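Lmo2470 protein (Listeria monocytogenes EGD-e, PDB 5HL3) is an internalin, a leucine-rich-repeat protein of a bacterial pathogen that interacts with the host protein afadin, facilitates basement membrane crossing and binds calcium ions. Local coordinates at residues T217-R222 and E240-D245; V231-L236 and S254-T259. All coordinates share one frame; numbering follows the deposited sequence. Where two conformers were deposited one is given.

In the fold
After seven earlier strands of the parallel sheet, the chain runs through T217-R222, which carries strand 218-220, and then strand 227-228 and the loop V231-L236 before returning as strand 241-243. That return makes contact 1 and closes one turn of the leucine-rich-repeat coil. The next turn passes strand 248-249 and reaches S254-T259, where contact 2 closes a second loop just ahead of strand 260-261. The segments alternate, so the two loops cross instead of nesting. Contact 1 joins neighbouring strands of the parallel sheet and contact 2 joins the connecting loops; they meet at L242, which packs on V256 and whose N is probably hydrogen-bonded to T259 O, and where L219 touches Y233 OH.

Contact 1. Residues T217-R222 and E240-D245; sequences TDLNLR and ESLNLD
R222 and D245 flank each other at the C-terminal end of two paired strands, and the arginine, in the conformer given, can be traced outward along its partner. Its CB lies 3.6 Å from N243 OD1. CG, anti to the backbone N (chi1 -179°), lies close to the backbone oxygen of D245, CD is about equally far from N243 ND2 and D245 CB, and NE makes a salt bridge to D245 OD2 through a weak, long hydrogen bond of 3.4 Å, nearly in the guanidinium plane. The other carboxylate oxygen, D245 OD1, accepts from the backbone N of Q263 and S264.

Strands 218-220 and 241-243 run parallel, their axes 2° apart. L219 N donates to S241 O at 2.9 Å and L219 O receives N243 N at 3.0 Å, the alternating ladder of a parallel sheet. At its start T217 O is gripped twice, by E240 N and S241 N. L219 and L242 point side by side into the core, CD2 of L219 meeting CD1 of L242 at 3.8 Å. On the other face N220 and N243 repeat one another: their amide planes are 3° apart, and each OD1 accepts from the backbone N two residues on, N243 OD1 from D245 N at 2.9 Å, giving an Asx turn after each of these two strands.

Nearer the start, D218 OD1 and E240 OE1 stand 4.6 Å apart, and water 1 donates to both. The chemistry implies a leucine-rich-repeat step held by backbone bonds and leucines inside, with N220 and N243 shaping the turns after their strands and a water probably easing the repulsion between carboxylates at the surface.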
ATOM      1  N   THR A 217      -2.760 -14.784  -1.761  1.00 12.24           N
ATOM      2  CA  THR A 217      -2.029 -15.127  -2.991  1.00 12.35           C
ATOM      3  C   THR A 217      -0.984 -14.083  -3.352  1.00 12.19           C
ATOM      4  O   THR A 217       0.030 -14.422  -3.938  1.00 12.26           O
ATOM      5  CB  THR A 217      -2.976 -15.327  -4.211  1.00 12.49           C
ATOM      6  OG1 THR A 217      -3.666 -14.117  -4.525  1.00 12.31           O
ATOM      7  CG2 THR A 217      -3.949 -16.477  -3.942  1.00 12.74           C
ATOM      8  N   ASP A 218      -1.246 -12.822  -3.035  1.00 12.45           N
ATOM      9  CA  ASP A 218      -0.368 -11.720  -3.457  1.00 12.97           C
ATOM     10  C   ASP A 218      -0.023 -10.833  -2.276  1.00 12.17           C
ATOM     11  O   ASP A 218      -0.921 -10.240  -1.670  1.00 12.22           O
ATOM     12  CB  ASP A 218      -1.060 -10.888  -4.543  1.00 14.43           C
ATOM     13  CG  ASP A 218      -1.287 -11.655  -5.805  1.00 16.78           C
ATOM     14  OD1 ASP A 218      -2.085 -12.601  -5.830  1.00 20.60           O
ATOM     15  OD2 ASP A 218      -0.668 -11.317  -6.823  1.00 22.48           O
ATOM     16  N   LEU A 219       1.262 -10.747  -1.962  1.00 11.65           N
ATOM     17  CA  LEU A 219       1.768  -9.952  -0.844  1.00 11.55           C
ATOM     18  C   LEU A 219       2.832  -9.036  -1.429  1.00 11.52           C
ATOM     19  O   LEU A 219       3.896  -9.509  -1.837  1.00 11.62           O
ATOM     20  CB  LEU A 219       2.318 -10.857   0.261  1.00 11.64           C
ATOM     21  CG  LEU A 219       2.937 -10.187   1.483  1.00 11.60           C
ATOM     22  CD1 LEU A 219       1.989  -9.178   2.099  1.00 11.48           C
ATOM     23  CD2 LEU A 219       3.324 -11.214   2.504  1.00 11.73           C
ATOM     24  N   ASN A 220       2.584  -7.734  -1.412  1.00 11.41           N
ATOM     25  CA  ASN A 220       3.517  -6.776  -2.017  1.00 11.42           C
ATOM     26  C   ASN A 220       4.225  -5.998  -0.918  1.00 11.40           C
ATOM     27  O   ASN A 220       3.601  -5.223  -0.218  1.00 11.32           O
ATOM     28  CB  ASN A 220       2.765  -5.827  -2.969  1.00 11.38           C
ATOM     29  CG  ASN A 220       3.706  -4.962  -3.764  1.00 11.45           C
ATOM     30  OD1 ASN A 220       4.888  -4.859  -3.440  1.00 11.51           O
ATOM     31  ND2 ASN A 220       3.199  -4.319  -4.780  1.00 11.47           N
ATOM     32  N   LEU A 221       5.533  -6.244  -0.767  1.00 11.50           N
ATOM     33  CA  LEU A 221       6.374  -5.558   0.214  1.00 11.54           C
ATOM     34  C   LEU A 221       7.441  -4.705  -0.438  1.00 11.63           C
ATOM     35  O   LEU A 221       8.437  -4.355   0.197  1.00 11.73           O
ATOM     36  CB  LEU A 221       7.014  -6.567   1.189  1.00 11.62           C
ATOM     37  CG  LEU A 221       6.085  -7.524   1.939  1.00 11.59           C
ATOM     38  CD1 LEU A 221       6.838  -8.482   2.820  1.00 11.72           C
ATOM     39  CD2 LEU A 221       5.017  -6.837   2.720  1.00 11.50           C
ATOM     40  N   ARG A 222       7.253  -4.358  -1.709  0.50 11.64           N
ATOM     41  CA  ARG A 222       8.249  -3.566  -2.432  0.50 11.78           C
ATOM     42  C   ARG A 222       8.491  -2.237  -1.722  0.50 11.81           C
ATOM     43  O   ARG A 222       7.574  -1.638  -1.171  0.50 11.70           O
ATOM     44  CB  ARG A 222       7.752  -3.314  -3.858  0.50 11.80           C
ATOM     45  CG  ARG A 222       8.662  -2.518  -4.768  0.50 11.98           C
ATOM     46  CD  ARG A 222       8.121  -2.582  -6.200  0.50 12.30           C
ATOM     47  NE  ARG A 222       9.099  -2.156  -7.213  0.50 12.86           N
ATOM     48  CZ  ARG A 222       9.169  -0.923  -7.697  0.50 13.24           C
ATOM     49  NH1 ARG A 222       8.335  -0.008  -7.233  0.50 13.37           N
ATOM     50  NH2 ARG A 222      10.065  -0.599  -8.628  0.50 13.74           N
ATOM     51  N   GLU A 240       1.328 -16.928  -4.193  1.00 12.90           N
ATOM     52  CA  GLU A 240       1.796 -16.981  -5.595  1.00 13.41           C
ATOM     53  C   GLU A 240       2.832 -15.908  -5.900  1.00 12.86           C
ATOM     54  O   GLU A 240       3.741 -16.139  -6.714  1.00 12.89           O
ATOM     55  CB  GLU A 240       0.619 -16.824  -6.571  1.00 14.49           C
ATOM     56  CG  GLU A 240      -0.441 -17.928  -6.494  1.00 16.19           C
ATOM     57  CD  GLU A 240      -1.711 -17.665  -7.323  1.00 18.39           C
ATOM     58  OE1 GLU A 240      -1.845 -16.614  -8.006  1.00 21.65           O
ATOM     59  OE2 GLU A 240      -2.598 -18.559  -7.319  1.00 21.89           O
ATOM     60  N   SER A 241       2.707 -14.732  -5.287  1.00 13.34           N
ATOM     61  CA  SER A 241       3.629 -13.631  -5.555  1.00 12.90           C
ATOM     62  C   SER A 241       3.969 -12.907  -4.275  1.00 12.62           C
ATOM     63  O   SER A 241       3.080 -12.419  -3.574  1.00 12.72           O
ATOM     64  CB  SER A 241       3.045 -12.627  -6.550  1.00 12.93           C
ATOM     65  OG  SER A 241       3.981 -11.573  -6.785  1.00 12.76           O
ATOM     66  N   LEU A 242       5.262 -12.817  -3.988  1.00 12.34           N
ATOM     67  CA  LEU A 242       5.780 -12.046  -2.854  1.00 12.11           C
ATOM     68  C   LEU A 242       6.770 -11.050  -3.443  1.00 11.81           C
ATOM     69  O   LEU A 242       7.881 -11.426  -3.857  1.00 11.71           O
ATOM     70  CB  LEU A 242       6.463 -12.960  -1.836  1.00 12.18           C
ATOM     71  CG  LEU A 242       7.196 -12.307  -0.662  1.00 12.02           C
ATOM     72  CD1 LEU A 242       6.237 -11.477   0.145  1.00 12.13           C
ATOM     73  CD2 LEU A 242       7.825 -13.357   0.233  1.00 12.24           C
ATOM     74  N   ASN A 243       6.410  -9.781  -3.446  1.00 11.76           N
ATOM     75  CA  ASN A 243       7.269  -8.761  -4.050  1.00 11.61           C
ATOM     76  C   ASN A 243       8.168  -8.175  -2.978  1.00 11.44           C
ATOM     77  O   ASN A 243       7.683  -7.547  -2.059  1.00 11.51           O
ATOM     78  CB  ASN A 243       6.425  -7.683  -4.735  1.00 11.81           C
ATOM     79  CG  ASN A 243       7.261  -6.776  -5.629  1.00 11.83           C
ATOM     80  OD1 ASN A 243       8.459  -6.551  -5.378  1.00 11.67           O
ATOM     81  ND2 ASN A 243       6.660  -6.255  -6.656  1.00 12.13           N
ATOM     82  N   LEU A 244       9.479  -8.418  -3.108  1.00 11.29           N
ATOM     83  CA  LEU A 244      10.478  -7.916  -2.153  1.00 11.17           C
ATOM     84  C   LEU A 244      11.397  -6.913  -2.838  1.00 11.15           C
ATOM     85  O   LEU A 244      12.459  -6.568  -2.286  1.00 11.09           O
ATOM     86  CB  LEU A 244      11.299  -9.079  -1.572  1.00 11.13           C
ATOM     87  CG  LEU A 244      10.474 -10.137  -0.852  1.00 11.29           C
ATOM     88  CD1 LEU A 244      11.343 -11.286  -0.325  1.00 11.40           C
ATOM     89  CD2 LEU A 244       9.641  -9.564   0.283  1.00 11.41           C
ATOM     90  N   ASP A 245      11.023  -6.402  -3.989  1.00 11.29           N
ATOM     91  CA  ASP A 245      11.915  -5.505  -4.741  1.00 11.41           C
ATOM     92  C   ASP A 245      12.239  -4.266  -3.919  1.00 11.48           C
ATOM     93  O   ASP A 245      11.435  -3.771  -3.139  1.00 11.55           O
ATOM     94  CB  ASP A 245      11.231  -5.083  -6.058  1.00 11.71           C
ATOM     95  CG  ASP A 245      12.181  -4.811  -7.186  1.00 11.95           C
ATOM     96  OD1 ASP A 245      13.185  -5.506  -7.282  1.00 11.86           O
ATOM     97  OD2 ASP A 245      11.822  -3.992  -8.063  1.00 12.47           O
TER
HETATM   98  O   HOH W   1      -1.572 -13.912  -8.104  1.00 39.34           O
HETATM   99  O   HOH W   2       3.206  -9.391  -5.037  1.00 15.62           O

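Contact 2. Residues V231-L236 and S254-T259; sequences VNYTNL and SNVLDT
N232 and N255 cross at about a right angle with their amides stacked, the two planes 24° apart, and this pair forms the tight polar part of the contact between loop V231-L236 and the 3-10 segment S254-T259. With CG anti to its own backbone N (chi1 -164°), N232 reaches toward the start of that segment and uses both ends of its amide. OD1 takes the backbone N of N255 at 2.8 Å, in the carbonyl plane and on a lone pair, while ND2 gives a hydrogen to S254 OG at 3.0 Å, almost in its own amide plane.

N255 answers in the other direction. Its ND2 donates to Y233 O at 3.1 Å; the nitrogen stands 57° out of that carbonyl plane, although the oxygen stays near the plane of the N255 amide. A second bond, from N255 ND2 to N232 O, is weak.

The apolar side is looser across the two segments: CB of Y233 meets CG1 of V256 at 4.2 Å, and V256 CG2 lies toward the edge of the tyrosine ring. L236 CD1 rests 3.6 Å above the plane of the Y233 ring, displaced from its centre. Both Y233 and V256 are buried against L242 of the sheet, and Y233 OH bonds to T207 of the preceding turn. On the solvent side T234 only brushes N255 ND2 with its CG2 methyl. Successive connecting loops are thus joined on the solvent-facing side by reciprocal asparagine bonds, to backbone groups and to the S254 hydroxyl, with an apolar layer beneath, a specific polar link between turns of the repeat without any charged pair.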
ATOM      1  N   VAL A 231      11.326 -12.786   8.070  1.00 13.05           N
ATOM      2  CA  VAL A 231      10.609 -13.980   8.451  1.00 12.98           C
ATOM      3  C   VAL A 231      10.506 -14.960   7.273  1.00 12.87           C
ATOM      4  O   VAL A 231      10.291 -14.546   6.129  1.00 12.71           O
ATOM      5  CB  VAL A 231       9.196 -13.590   8.964  1.00 12.94           C
ATOM      6  CG1 VAL A 231       8.349 -12.919   7.914  1.00 12.76           C
ATOM      7  CG2 VAL A 231       8.481 -14.779   9.532  1.00 13.15           C
ATOM      8  N   ASN A 232      10.667 -16.237   7.559  1.00 13.08           N
ATOM      9  CA  ASN A 232      10.605 -17.294   6.543  1.00 13.16           C
ATOM     10  C   ASN A 232       9.244 -17.961   6.673  1.00 13.18           C
ATOM     11  O   ASN A 232       9.085 -18.897   7.445  1.00 13.40           O
ATOM     12  CB  ASN A 232      11.778 -18.253   6.716  1.00 13.42           C
ATOM     13  CG  ASN A 232      12.023 -19.155   5.502  1.00 13.52           C
ATOM     14  OD1 ASN A 232      11.328 -19.080   4.506  1.00 13.41           O
ATOM     15  ND2 ASN A 232      13.029 -20.038   5.616  1.00 13.78           N
ATOM     16  N   TYR A 233       8.261 -17.429   5.945  1.00 12.98           N
ATOM     17  CA  TYR A 233       6.858 -17.808   6.113  1.00 12.99           C
ATOM     18  C   TYR A 233       6.630 -19.291   6.138  1.00 13.27           C
ATOM     19  O   TYR A 233       7.090 -20.026   5.258  1.00 13.38           O
ATOM     20  CB  TYR A 233       5.981 -17.191   5.021  1.00 12.78           C
ATOM     21  CG  TYR A 233       5.960 -15.696   5.011  1.00 12.53           C
ATOM     22  CD1 TYR A 233       5.397 -14.984   6.051  1.00 12.46           C
ATOM     23  CD2 TYR A 233       6.507 -14.972   3.956  1.00 12.39           C
ATOM     24  CE1 TYR A 233       5.362 -13.613   6.031  1.00 12.27           C
ATOM     25  CE2 TYR A 233       6.493 -13.597   3.935  1.00 12.21           C
ATOM     26  CZ  TYR A 233       5.934 -12.914   4.980  1.00 12.14           C
ATOM     27  OH  TYR A 233       5.921 -11.549   4.979  1.00 11.99           O
ATOM     28  N   THR A 234       5.883 -19.757   7.144  1.00 13.43           N
ATOM     29  CA  THR A 234       5.592 -21.173   7.298  1.00 13.92           C
ATOM     30  C   THR A 234       4.151 -21.582   6.962  1.00 14.01           C
ATOM     31  O   THR A 234       3.899 -22.785   6.816  1.00 14.36           O
ATOM     32  CB  THR A 234       5.879 -21.648   8.748  1.00 14.29           C
ATOM     33  OG1 THR A 234       5.093 -20.892   9.673  1.00 14.48           O
ATOM     34  CG2 THR A 234       7.340 -21.499   9.104  1.00 14.37           C
ATOM     35  N   ASN A 235       3.235 -20.624   6.842  0.50 13.72           N
ATOM     36  CA  ASN A 235       1.820 -20.928   6.623  0.50 13.77           C
ATOM     37  C   ASN A 235       1.122 -20.004   5.644  0.50 13.41           C
ATOM     38  O   ASN A 235       0.053 -19.472   5.926  0.50 13.34           O
ATOM     39  CB  ASN A 235       1.067 -20.929   7.956  0.50 13.98           C
ATOM     40  CG  ASN A 235       1.430 -22.116   8.835  0.50 14.40           C
ATOM     41  OD1 ASN A 235       1.077 -23.260   8.555  0.50 14.89           O
ATOM     42  ND2 ASN A 235       2.109 -21.844   9.920  0.50 14.48           N
ATOM     43  N   LEU A 236       1.707 -19.836   4.467  1.00 13.25           N
ATOM     44  CA  LEU A 236       1.043 -19.089   3.380  1.00 13.02           C
ATOM     45  C   LEU A 236       0.873 -20.047   2.187  1.00 13.22           C
ATOM     46  O   LEU A 236       1.498 -19.858   1.147  1.00 13.16           O
ATOM     47  CB  LEU A 236       1.833 -17.854   2.973  1.00 12.75           C
ATOM     48  CG  LEU A 236       1.941 -16.735   4.017  1.00 12.56           C
ATOM     49  CD1 LEU A 236       2.722 -15.567   3.441  1.00 12.34           C
ATOM     50  CD2 LEU A 236       0.581 -16.221   4.478  1.00 12.49           C
ATOM     51  N   SER A 254      13.612 -18.810   2.266  1.00 14.11           N
ATOM     52  CA  SER A 254      13.704 -20.021   1.473  1.00 14.61           C
ATOM     53  C   SER A 254      12.386 -20.761   1.263  1.00 15.01           C
ATOM     54  O   SER A 254      12.192 -21.397   0.218  1.00 15.23           O
ATOM     55  CB  SER A 254      14.761 -20.977   2.056  1.00 15.27           C
ATOM     56  OG  SER A 254      14.374 -21.508   3.321  1.00 15.86           O
ATOM     57  N   ASN A 255      11.470 -20.691   2.223  1.00 15.19           N
ATOM     58  CA  ASN A 255      10.211 -21.435   2.106  1.00 15.69           C
ATOM     59  C   ASN A 255       9.307 -20.987   0.972  1.00 15.28           C
ATOM     60  O   ASN A 255       8.496 -21.754   0.497  1.00 15.74           O
ATOM     61  CB  ASN A 255       9.393 -21.365   3.403  1.00 16.05           C
ATOM     62  CG  ASN A 255      10.068 -22.047   4.559  1.00 16.75           C
ATOM     63  OD1 ASN A 255      10.953 -22.909   4.390  1.00 17.28           O
ATOM     64  ND2 ASN A 255       9.634 -21.703   5.761  1.00 16.99           N
ATOM     65  N   VAL A 256       9.485 -19.746   0.539  1.00 14.51           N
ATOM     66  CA  VAL A 256       8.631 -19.140  -0.474  1.00 14.15           C
ATOM     67  C   VAL A 256       9.436 -18.585  -1.637  1.00 13.70           C
ATOM     68  O   VAL A 256       8.951 -17.743  -2.392  1.00 13.34           O
ATOM     69  CB  VAL A 256       7.752 -18.040   0.179  1.00 13.83           C
ATOM     70  CG1 VAL A 256       6.786 -18.653   1.179  1.00 14.42           C
ATOM     71  CG2 VAL A 256       8.596 -16.941   0.813  1.00 13.35           C
ATOM     72  N   LEU A 257      10.646 -19.086  -1.825  1.00 13.85           N
ATOM     73  CA  LEU A 257      11.530 -18.548  -2.869  1.00 13.53           C
ATOM     74  C   LEU A 257      10.913 -18.602  -4.265  1.00 13.60           C
ATOM     75  O   LEU A 257      11.119 -17.695  -5.081  1.00 13.26           O
ATOM     76  CB  LEU A 257      12.890 -19.288  -2.821  1.00 13.87           C
ATOM     77  CG  LEU A 257      13.966 -18.785  -3.800  1.00 13.67           C
ATOM     78  CD1 LEU A 257      14.239 -17.299  -3.760  1.00 13.02           C
ATOM     79  CD2 LEU A 257      15.236 -19.622  -3.598  1.00 14.14           C
ATOM     80  N   ASP A 258      10.104 -19.625  -4.532  1.00 14.15           N
ATOM     81  CA  ASP A 258       9.453 -19.754  -5.841  1.00 14.67           C
ATOM     82  C   ASP A 258       8.362 -18.726  -6.138  1.00 14.04           C
ATOM     83  O   ASP A 258       7.843 -18.695  -7.224  1.00 14.35           O
ATOM     84  CB  ASP A 258       8.918 -21.182  -6.081  1.00 16.14           C
ATOM     85  CG  ASP A 258       7.892 -21.644  -5.039  1.00 17.26           C
ATOM     86  OD1 ASP A 258       7.731 -20.968  -3.991  1.00 18.19           O
ATOM     87  OD2 ASP A 258       7.312 -22.771  -5.241  1.00 20.00           O
ATOM     88  N   THR A 259       8.026 -17.874  -5.161  1.00 13.53           N
ATOM     89  CA  THR A 259       6.997 -16.844  -5.341  1.00 13.25           C
ATOM     90  C   THR A 259       7.591 -15.457  -5.461  1.00 12.73           C
ATOM     91  O   THR A 259       6.879 -14.511  -5.745  1.00 12.58           O
ATOM     92  CB  THR A 259       6.023 -16.785  -4.128  1.00 13.31           C
ATOM     93  OG1 THR A 259       6.685 -16.245  -2.979  1.00 13.02           O
ATOM     94  CG2 THR A 259       5.427 -18.144  -3.814  1.00 13.93           C
TER